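Local coordinates for 33-36 kDa outer membrane protein (Acinetobacter baumannii, PDB 6GIE) that probably forms a porin channel through which small solutes cross the outer membrane, at residues Phe25-Ser31 and Leu290-Phe296; Ser94-Lys100 and Ala116-Ile122; Leu110-Ala114 and Glu140-Leu145. One frame throughout, in Å; residues are numbered along the deposited sequence.

Interaction 1 of 3, residues Phe25-Ser31 and Leu290-Phe296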
loop_
_atom_site.group_PDB
_atom_site.type_symbol
_atom_site.label_atom_id
_atom_site.label_comp_id
_atom_site.label_asym_id
_atom_site.label_seq_id
_atom_site.Cartn_x
_atom_site.Cartn_y
_atom_site.Cartn_z
ATOM N N PHE A 25 -7.760 -12.985 7.353
ATOM C CA PHE A 25 -6.334 -12.749 7.587
ATOM C C PHE A 25 -5.536 -12.800 6.339
ATOM O O PHE A 25 -5.863 -13.508 5.396
ATOM C CB PHE A 25 -5.734 -13.804 8.486
ATOM C CG PHE A 25 -6.478 -14.016 9.752
ATOM C CD1 PHE A 25 -7.588 -14.867 9.790
ATOM C CD2 PHE A 25 -6.050 -13.416 10.921
ATOM C CE1 PHE A 25 -8.259 -15.113 10.974
ATOM C CE2 PHE A 25 -6.722 -13.665 12.133
ATOM C CZ PHE A 25 -7.827 -14.512 12.151
ATOM N N GLU A 26 -4.473 -12.015 6.325
ATOM C CA GLU A 26 -3.590 -12.001 5.181
ATOM C C GLU A 26 -2.194 -11.897 5.732
ATOM O O GLU A 26 -1.942 -11.072 6.616
ATOM C CB GLU A 26 -3.881 -10.815 4.267
ATOM C CG GLU A 26 -2.816 -10.616 3.201
ATOM C CD GLU A 26 -3.137 -9.480 2.221
ATOM O OE1 GLU A 26 -4.146 -9.630 1.450
ATOM O OE2 GLU A 26 -2.306 -8.501 2.199
ATOM N N VAL A 27 -1.306 -12.759 5.277
ATOM C CA VAL A 27 0.089 -12.578 5.620
ATOM C C VAL A 27 0.858 -12.366 4.367
ATOM O O VAL A 27 0.525 -12.924 3.319
ATOM C CB VAL A 27 0.693 -13.721 6.494
ATOM C CG1 VAL A 27 0.013 -13.708 7.832
ATOM C CG2 VAL A 27 0.511 -15.055 5.851
ATOM N N GLN A 28 1.894 -11.554 4.489
ATOM C CA GLN A 28 2.637 -11.158 3.345
ATOM C C GLN A 28 4.085 -11.067 3.696
ATOM O O GLN A 28 4.432 -10.585 4.786
ATOM C CB GLN A 28 2.152 -9.804 2.800
ATOM C CG GLN A 28 2.595 -9.582 1.363
ATOM C CD GLN A 28 2.491 -8.142 0.926
ATOM O OE1 GLN A 28 1.630 -7.391 1.405
ATOM N NE2 GLN A 28 3.389 -7.737 0.024
ATOM N N GLY A 29 4.911 -11.565 2.773
ATOM C CA GLY A 29 6.370 -11.504 2.844
ATOM C C GLY A 29 6.996 -10.893 1.594
ATOM O O GLY A 29 6.418 -10.936 0.508
ATOM N N GLN A 30 8.186 -10.332 1.766
ATOM C CA GLN A 30 8.844 -9.590 0.724
ATOM C C GLN A 30 10.315 -9.461 0.995
ATOM O O GLN A 30 10.704 -9.176 2.117
ATOM C CB GLN A 30 8.251 -8.223 0.644
ATOM C CG GLN A 30 8.856 -7.443 -0.472
ATOM C CD GLN A 30 8.537 -5.979 -0.414
ATOM O OE1 GLN A 30 7.786 -5.506 0.453
ATOM N NE2 GLN A 30 9.123 -5.241 -1.335
ATOM N N SER A 31 11.129 -9.755 -0.022
ATOM C CA SER A 31 12.557 -9.591 0.014
ATOM C C SER A 31 12.988 -8.687 -1.115
ATOM O O SER A 31 12.386 -8.737 -2.231
ATOM C CB SER A 31 13.247 -10.918 -0.262
ATOM O OG SER A 31 13.311 -11.693 0.884
ATOM N N LEU A 290 10.838 -9.489 -4.801
ATOM C CA LEU A 290 9.832 -10.482 -4.909
ATOM C C LEU A 290 8.996 -10.484 -3.637
ATOM O O LEU A 290 9.512 -10.301 -2.539
ATOM C CB LEU A 290 10.479 -11.856 -5.018
ATOM C CG LEU A 290 11.277 -12.143 -6.302
ATOM C CD1 LEU A 290 11.663 -13.617 -6.329
ATOM C CD2 LEU A 290 10.537 -11.821 -7.564
ATOM N N ASN A 291 7.728 -10.788 -3.804
ATOM C CA ASN A 291 6.842 -10.846 -2.718
ATOM C C ASN A 291 5.780 -11.961 -2.865
ATOM O O ASN A 291 5.570 -12.549 -3.942
ATOM C CB ASN A 291 6.228 -9.456 -2.490
ATOM C CG ASN A 291 5.432 -8.998 -3.653
ATOM O OD1 ASN A 291 4.359 -9.544 -3.924
ATOM N ND2 ASN A 291 5.970 -8.030 -4.408
ATOM N N ALA A 292 5.127 -12.255 -1.743
ATOM C CA ALA A 292 4.147 -13.304 -1.714
ATOM C C ALA A 292 3.126 -13.042 -0.652
ATOM O O ALA A 292 3.456 -12.421 0.385
ATOM C CB ALA A 292 4.835 -14.631 -1.401
ATOM N N LYS A 293 1.918 -13.569 -0.854
ATOM C CA LYS A 293 0.896 -13.370 0.142
ATOM C C LYS A 293 -0.124 -14.506 0.229
ATOM O O LYS A 293 -0.457 -15.149 -0.785
ATOM C CB LYS A 293 0.234 -12.003 -0.091
ATOM C CG LYS A 293 -1.036 -12.027 -0.879
ATOM C CD LYS A 293 -1.625 -10.626 -1.162
ATOM C CE LYS A 293 -0.603 -9.473 -1.132
ATOM N NZ LYS A 293 -1.136 -8.298 -1.885
ATOM N N PHE A 294 -0.594 -14.745 1.463
ATOM C CA PHE A 294 -1.471 -15.837 1.759
ATOM C C PHE A 294 -2.667 -15.261 2.490
ATOM O O PHE A 294 -2.530 -14.492 3.470
ATOM C CB PHE A 294 -0.780 -16.926 2.659
ATOM C CG PHE A 294 0.535 -17.374 2.126
ATOM C CD1 PHE A 294 1.678 -16.540 2.241
ATOM C CD2 PHE A 294 0.643 -18.593 1.417
ATOM C CE1 PHE A 294 2.894 -16.934 1.685
ATOM C CE2 PHE A 294 1.859 -18.969 0.857
ATOM C CZ PHE A 294 2.977 -18.135 0.979
ATOM N N ARG A 295 -3.816 -15.752 2.078
ATOM C CA ARG A 295 -5.010 -15.351 2.661
ATOM C C ARG A 295 -5.724 -16.518 3.260
ATOM O O ARG A 295 -5.762 -17.604 2.678
ATOM C CB ARG A 295 -5.894 -14.611 1.631
ATOM C CG ARG A 295 -5.332 -13.295 1.144
ATOM C CD ARG A 295 -6.270 -12.665 0.098
ATOM N NE ARG A 295 -5.815 -11.323 -0.266
ATOM C CZ ARG A 295 -6.369 -10.549 -1.195
ATOM N NH1 ARG A 295 -7.427 -10.927 -1.909
ATOM N NH2 ARG A 295 -5.857 -9.340 -1.389
ATOM N N PHE A 296 -6.361 -16.245 4.402
ATOM C CA PHE A 296 -7.168 -17.230 5.089
ATOM C C PHE A 296 -8.188 -16.561 6.049
ATOM O O PHE A 296 -8.697 -17.250 6.916
ATOM C CB PHE A 296 -6.278 -18.285 5.826
ATOM C CG PHE A 296 -5.308 -17.710 6.845
ATOM C CD1 PHE A 296 -4.109 -17.137 6.450
ATOM C CD2 PHE A 296 -5.583 -17.781 8.211
ATOM C CE1 PHE A 296 -3.217 -16.603 7.399
ATOM C CE2 PHE A 296 -4.701 -17.250 9.164
ATOM C CZ PHE A 296 -3.508 -16.677 8.762
HETATM O O HOH W 1 -3.798 -7.431 -0.579
#
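This pair is the seam of the porin β-barrel: strand 22-35, the first in the chain, lies antiparallel to the last, strand 285-295, and closes the sheet on itself. The short axes approach to 4.7 Å at 165°, and seven backbone hydrogen bonds stitch them, among them V27 N to F294 O and F294 N to V27 O, both 2.8 Å. The face carrying V27, F294, A292 and L290 is mostly apolar relief on the surface, with S31 at its far end and a bound C8E detergent near L290. V27 is its knuckle: CG2 sits 3.9 Å from F294 CB and 4.3 Å from F296 CE1. Next along, G29 faces A292 with no side chain, so the ridge drops to a shallow saddle before L290. At the C-terminal end, F25 CB presses onto the face of the F296 ring, 3.7 Å from its centroid, while the rings barely overlap. The other face is polar and fits by aliphatic stems: Q28 CG packs on K293 CB at 3.7 Å, Q30 CG on N291 CB at 3.9 Å. K293 NZ bonds Q259, and R295 NH1 bonds the backbone of L63. E26 meets its directly opposite partner R295 in a salt bridge, OE1 to NE 2.9 Å, and one water fills the notch beside it, donating to E26 OE1 (3.0 Å) and accepting from K293 NZ (3.1 Å) and R295 NH2 (2.9 Å).

Interaction 2 of 3, residues Ser94-Lys100 and Ala116-Ile122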
loop_
_atom_site.group_PDB
_atom_site.type_symbol
_atom_site.label_atom_id
_atom_site.label_comp_id
_atom_site.label_asym_id
_atom_site.label_seq_id
_atom_site.Cartn_x
_atom_site.Cartn_y
_atom_site.Cartn_z
ATOM N N SER A 94 19.469 -2.692 10.650
ATOM C CA SER A 94 18.343 -1.876 11.104
ATOM C C SER A 94 17.024 -2.701 11.092
ATOM O O SER A 94 16.768 -3.465 10.174
ATOM C CB SER A 94 18.291 -0.586 10.267
ATOM O OG SER A 94 17.015 -0.006 10.167
ATOM N N HIS A 95 16.247 -2.588 12.163
ATOM C CA HIS A 95 15.040 -3.369 12.357
ATOM C C HIS A 95 13.910 -2.388 12.607
ATOM O O HIS A 95 14.078 -1.455 13.369
ATOM C CB HIS A 95 15.156 -4.258 13.592
ATOM C CG HIS A 95 16.233 -5.292 13.535
ATOM N ND1 HIS A 95 17.394 -5.201 14.279
ATOM C CD2 HIS A 95 16.285 -6.491 12.912
ATOM C CE1 HIS A 95 18.131 -6.279 14.082
ATOM N NE2 HIS A 95 17.480 -7.080 13.256
ATOM N N THR A 96 12.747 -2.587 12.008
ATOM C CA THR A 96 11.592 -1.716 12.306
ATOM C C THR A 96 10.340 -2.561 12.554
ATOM O O THR A 96 10.055 -3.492 11.803
ATOM C CB THR A 96 11.289 -0.688 11.172
ATOM O OG1 THR A 96 12.434 0.160 10.964
ATOM C CG2 THR A 96 10.066 0.186 11.550
ATOM N N TYR A 97 9.617 -2.212 13.621
ATOM C CA TYR A 97 8.378 -2.864 14.045
ATOM C C TYR A 97 7.308 -1.814 13.931
ATOM O O TYR A 97 7.523 -0.680 14.260
ATOM C CB TYR A 97 8.453 -3.328 15.495
ATOM C CG TYR A 97 9.609 -4.250 15.749
ATOM C CD1 TYR A 97 10.888 -3.742 16.060
ATOM C CD2 TYR A 97 9.456 -5.640 15.672
ATOM C CE1 TYR A 97 11.962 -4.598 16.275
ATOM C CE2 TYR A 97 10.537 -6.500 15.869
ATOM C CZ TYR A 97 11.781 -5.978 16.170
ATOM O OH TYR A 97 12.869 -6.824 16.381
ATOM N N GLY A 98 6.166 -2.196 13.425
ATOM C CA GLY A 98 5.110 -1.260 13.206
ATOM C C GLY A 98 3.737 -1.893 13.395
ATOM O O GLY A 98 3.549 -3.124 13.229
ATOM N N VAL A 99 2.787 -1.031 13.715
ATOM C CA VAL A 99 1.442 -1.420 13.842
ATOM C C VAL A 99 0.652 -0.306 13.201
ATOM O O VAL A 99 1.047 0.868 13.259
ATOM C CB VAL A 99 1.079 -1.607 15.341
ATOM C CG1 VAL A 99 1.372 -0.341 16.144
ATOM C CG2 VAL A 99 -0.363 -2.075 15.526
ATOM N N LYS A 100 -0.483 -0.707 12.617
ATOM C CA LYS A 100 -1.355 0.128 11.821
ATOM C C LYS A 100 -2.825 -0.328 12.081
ATOM O O LYS A 100 -3.101 -1.524 12.270
ATOM C CB LYS A 100 -1.017 -0.025 10.297
ATOM C CG LYS A 100 -1.859 0.904 9.414
ATOM C CD LYS A 100 -1.267 1.298 8.036
ATOM C CE LYS A 100 -2.152 2.360 7.371
ATOM N NZ LYS A 100 -1.533 3.265 6.336
ATOM N N ALA A 116 -4.373 5.128 11.648
ATOM C CA ALA A 116 -3.348 5.368 12.652
ATOM C C ALA A 116 -2.238 4.301 12.479
ATOM O O ALA A 116 -2.536 3.111 12.207
ATOM C CB ALA A 116 -3.955 5.272 14.054
ATOM N N SER A 117 -0.983 4.748 12.588
ATOM C CA SER A 117 0.140 3.864 12.576
ATOM C C SER A 117 1.295 4.399 13.361
ATOM O O SER A 117 1.408 5.637 13.640
ATOM C CB SER A 117 0.573 3.571 11.133
ATOM O OG SER A 117 0.549 4.755 10.436
ATOM N N TYR A 118 2.125 3.421 13.758
ATOM C CA TYR A 118 3.275 3.633 14.609
ATOM C C TYR A 118 4.367 2.649 14.199
ATOM O O TYR A 118 4.060 1.494 13.945
ATOM C CB TYR A 118 2.937 3.366 16.036
ATOM C CG TYR A 118 4.161 3.426 16.933
ATOM C CD1 TYR A 118 4.782 4.641 17.191
ATOM C CD2 TYR A 118 4.692 2.274 17.534
ATOM C CE1 TYR A 118 5.886 4.739 18.016
ATOM C CE2 TYR A 118 5.817 2.347 18.338
ATOM C CZ TYR A 118 6.403 3.586 18.579
ATOM O OH TYR A 118 7.509 3.712 19.398
ATOM N N ASN A 119 5.618 3.138 14.160
ATOM C CA ASN A 119 6.790 2.366 13.772
ATOM C C ASN A 119 7.885 2.733 14.677
ATOM O O ASN A 119 8.095 3.912 14.984
ATOM C CB ASN A 119 7.307 2.720 12.360
ATOM C CG ASN A 119 6.326 2.384 11.291
ATOM O OD1 ASN A 119 6.421 1.342 10.686
ATOM N ND2 ASN A 119 5.354 3.257 11.072
ATOM N N HIS A 120 8.636 1.726 15.045
ATOM C CA HIS A 120 9.714 1.887 15.970
ATOM C C HIS A 120 10.886 1.185 15.309
ATOM O O HIS A 120 10.694 0.111 14.799
ATOM C CB HIS A 120 9.329 1.199 17.285
ATOM C CG HIS A 120 10.467 1.005 18.206
ATOM N ND1 HIS A 120 10.987 2.033 18.961
ATOM C CD2 HIS A 120 11.210 -0.086 18.486
ATOM C CE1 HIS A 120 11.994 1.582 19.692
ATOM N NE2 HIS A 120 12.156 0.297 19.417
ATOM N N THR A 121 12.060 1.808 15.324
ATOM C CA THR A 121 13.228 1.388 14.570
ATOM C C THR A 121 14.438 1.372 15.476
ATOM O O THR A 121 14.625 2.304 16.259
ATOM C CB THR A 121 13.507 2.355 13.401
ATOM O OG1 THR A 121 12.435 2.269 12.443
ATOM C CG2 THR A 121 14.853 2.023 12.694
ATOM N N ILE A 122 15.247 0.314 15.367
ATOM C CA ILE A 122 16.440 0.122 16.182
ATOM C C ILE A 122 17.756 0.314 15.420
ATOM O O ILE A 122 17.974 -0.353 14.421
ATOM C CB ILE A 122 16.369 -1.272 16.847
ATOM C CG1 ILE A 122 15.253 -1.252 17.934
ATOM C CG2 ILE A 122 17.715 -1.663 17.441
ATOM C CD1 ILE A 122 14.159 -2.297 17.761
#
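Backbone hydrogen bonds carry most of this contact. Y97 pairs with H120 and V99 with Y118, each through two bonds of 2.8 Å (Y97 N to H120 O, H120 N to Y97 O, V99 N to Y118 O, Y118 N to V99 O), and I122 N reaches H95 O at 2.9 Å. Between these rungs, CA-H...O contacts such as G98 CA to Y118 O, 3.0 Å, keep the chains close. G98 suits this spot, since a CB there would clash with N119 OD1. One side-chain hydrogen bond spans the strands: T96 OG1 and T121 OG1 are 2.6 Å apart on the face shared with N119, S117 and K100. The apolar side-chain contacts lie on the face of Y97 and V99, where Y97 CE1 touches I122 CD1 at 3.5 Å and V99 CG1 meets Y118 CB at 4.0 Å. H120 turns its polar edge to the next strand, where ND1 bonds D135. Y97 also meets the Y79 ring on the strand beyond. The strands run at 164° with axes 4.5 Å apart, a regular antiparallel β-hairpin of strands 94-105 and 112-121, the repeating unit from which porin barrel walls are built.

Interaction 3 of 3, residues Leu110-Ala114 and Glu140-Leu145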
loop_
_atom_site.group_PDB
_atom_site.type_symbol
_atom_site.label_atom_id
_atom_site.label_comp_id
_atom_site.label_asym_id
_atom_site.label_seq_id
_atom_site.Cartn_x
_atom_site.Cartn_y
_atom_site.Cartn_z
ATOM N N LEU A 110 -21.499 10.631 3.946
ATOM C CA LEU A 110 -20.549 9.886 3.192
ATOM C C LEU A 110 -19.933 8.875 4.149
ATOM O O LEU A 110 -19.926 9.104 5.357
ATOM C CB LEU A 110 -19.439 10.805 2.672
ATOM C CG LEU A 110 -19.816 12.069 1.930
ATOM C CD1 LEU A 110 -18.594 12.947 1.766
ATOM C CD2 LEU A 110 -20.437 11.734 0.582
ATOM N N PRO A 111 -19.384 7.770 3.603
ATOM C CA PRO A 111 -18.532 6.897 4.410
ATOM C C PRO A 111 -17.301 7.690 4.800
ATOM O O PRO A 111 -16.740 8.427 3.985
ATOM C CB PRO A 111 -18.199 5.750 3.463
ATOM C CG PRO A 111 -19.336 5.781 2.449
ATOM C CD PRO A 111 -19.652 7.205 2.265
ATOM N N VAL A 112 -16.907 7.549 6.047
ATOM C CA VAL A 112 -15.769 8.241 6.618
ATOM C C VAL A 112 -14.655 7.176 6.926
ATOM O O VAL A 112 -14.887 6.003 6.936
ATOM C CB VAL A 112 -16.336 9.044 7.825
ATOM C CG1 VAL A 112 -15.394 9.130 9.020
ATOM C CG2 VAL A 112 -16.855 10.421 7.323
ATOM N N TYR A 113 -13.433 7.617 7.104
ATOM C CA TYR A 113 -12.288 6.773 7.146
ATOM C C TYR A 113 -11.254 7.433 8.041
ATOM O O TYR A 113 -11.107 8.660 7.993
ATOM C CB TYR A 113 -11.709 6.641 5.758
ATOM C CG TYR A 113 -10.359 5.947 5.720
ATOM C CD1 TYR A 113 -9.177 6.669 5.843
ATOM C CD2 TYR A 113 -10.261 4.582 5.513
ATOM C CE1 TYR A 113 -7.963 6.051 5.823
ATOM C CE2 TYR A 113 -9.043 3.961 5.498
ATOM C CZ TYR A 113 -7.888 4.720 5.650
ATOM O OH TYR A 113 -6.623 4.123 5.554
ATOM N N ALA A 114 -10.608 6.631 8.899
ATOM C CA ALA A 114 -9.504 7.103 9.705
ATOM C C ALA A 114 -8.411 6.074 9.782
ATOM O O ALA A 114 -8.701 4.886 9.669
ATOM C CB ALA A 114 -9.996 7.434 11.044
ATOM N N GLU A 140 -4.586 9.758 9.853
ATOM C CA GLU A 140 -5.289 10.305 8.727
ATOM C C GLU A 140 -6.742 10.200 9.028
ATOM O O GLU A 140 -7.204 9.270 9.703
ATOM C CB GLU A 140 -5.110 9.551 7.398
ATOM C CG GLU A 140 -3.729 9.122 6.994
ATOM C CD GLU A 140 -3.774 8.065 5.866
ATOM O OE1 GLU A 140 -4.113 6.878 6.163
ATOM O OE2 GLU A 140 -3.492 8.404 4.682
ATOM N N ALA A 141 -7.473 11.140 8.431
ATOM C CA ALA A 141 -8.905 11.096 8.410
ATOM C C ALA A 141 -9.302 11.439 6.994
ATOM O O ALA A 141 -8.711 12.316 6.404
ATOM C CB ALA A 141 -9.481 12.157 9.384
ATOM N N GLY A 142 -10.370 10.833 6.510
ATOM C CA GLY A 142 -10.930 11.272 5.305
ATOM C C GLY A 142 -12.263 10.734 4.948
ATOM O O GLY A 142 -12.976 10.293 5.799
ATOM N N ALA A 143 -12.609 10.791 3.657
ATOM C CA ALA A 143 -13.938 10.361 3.265
ATOM C C ALA A 143 -13.927 9.684 1.894
ATOM O O ALA A 143 -13.035 9.925 1.094
ATOM C CB ALA A 143 -14.882 11.594 3.275
ATOM N N MET A 144 -14.914 8.820 1.661
ATOM C CA MET A 144 -15.204 8.293 0.345
ATOM C C MET A 144 -16.181 9.220 -0.383
ATOM O O MET A 144 -17.431 9.120 -0.270
ATOM C CB MET A 144 -15.723 6.866 0.391
ATOM C CG MET A 144 -14.527 5.923 0.183
ATOM S SD MET A 144 -14.864 4.216 0.462
ATOM C CE MET A 144 -16.052 3.689 -0.794
ATOM N N LEU A 145 -15.595 10.119 -1.145
ATOM C CA LEU A 145 -16.373 11.123 -1.845
ATOM C C LEU A 145 -17.270 10.509 -2.915
ATOM O O LEU A 145 -18.272 11.083 -3.250
ATOM C CB LEU A 145 -15.449 12.210 -2.408
ATOM C CG LEU A 145 -14.642 12.993 -1.348
ATOM C CD1 LEU A 145 -13.931 14.175 -1.995
ATOM C CD2 LEU A 145 -15.477 13.522 -0.182
#
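Strand 112-114 runs antiparallel to strand 140-144, axes 4.5 Å apart at 155°, near L145, where segment 140-145 turns a corner. Y113 and G142 form the hydrogen-bonded pair: G142 N gives a short bond to Y113 O, 2.7 Å, whereas Y113 N to G142 O, 3.0 Å, is weak. M144 N to P111 O, 3.0 Å, extends the ladder past the strand start. G142 has no side chain beside the Y113 ring, whose edge lies close to G142 N. The Y113 hydroxyl bonds E102, and E140 bonds S115 through OE1 and forms a salt bridge with R194 through OE2. On the other face lie small A114, A141 and A143 with V112. At the turn, L110 CD1 packs on L145 CD2 (3.7 Å) and A143 CB (4.2 Å), and P111 CB meets M144 CB at 4.1 Å. The chemistry is thus divided: a polar network gathers round Y113 and E140, consistent with a lumen-facing side, while short apolar side chains give the barrel's opposite face a low profile.

How the interactions relate
All three contacts join neighbouring strands of one antiparallel sheet that curls into a closed barrel. Interaction 1 pairs the two ends of the chain, and the other two are nested inside the loop it closes. Interactions 2 and 3 share strand 112-121, which meets strand 94-105 along one edge and strand 135-146 along the other; their segments alternate along the chain and adjoin in sequence, yet their centres lie about 24 Å apart. Centre to centre, interaction 1 is about 18 Å from interaction 2 and 27 Å from interaction 3, which sits across the chain's centre. Local hairpin-like pairings therefore build the wall, and a single long-range pairing seals it into a tube.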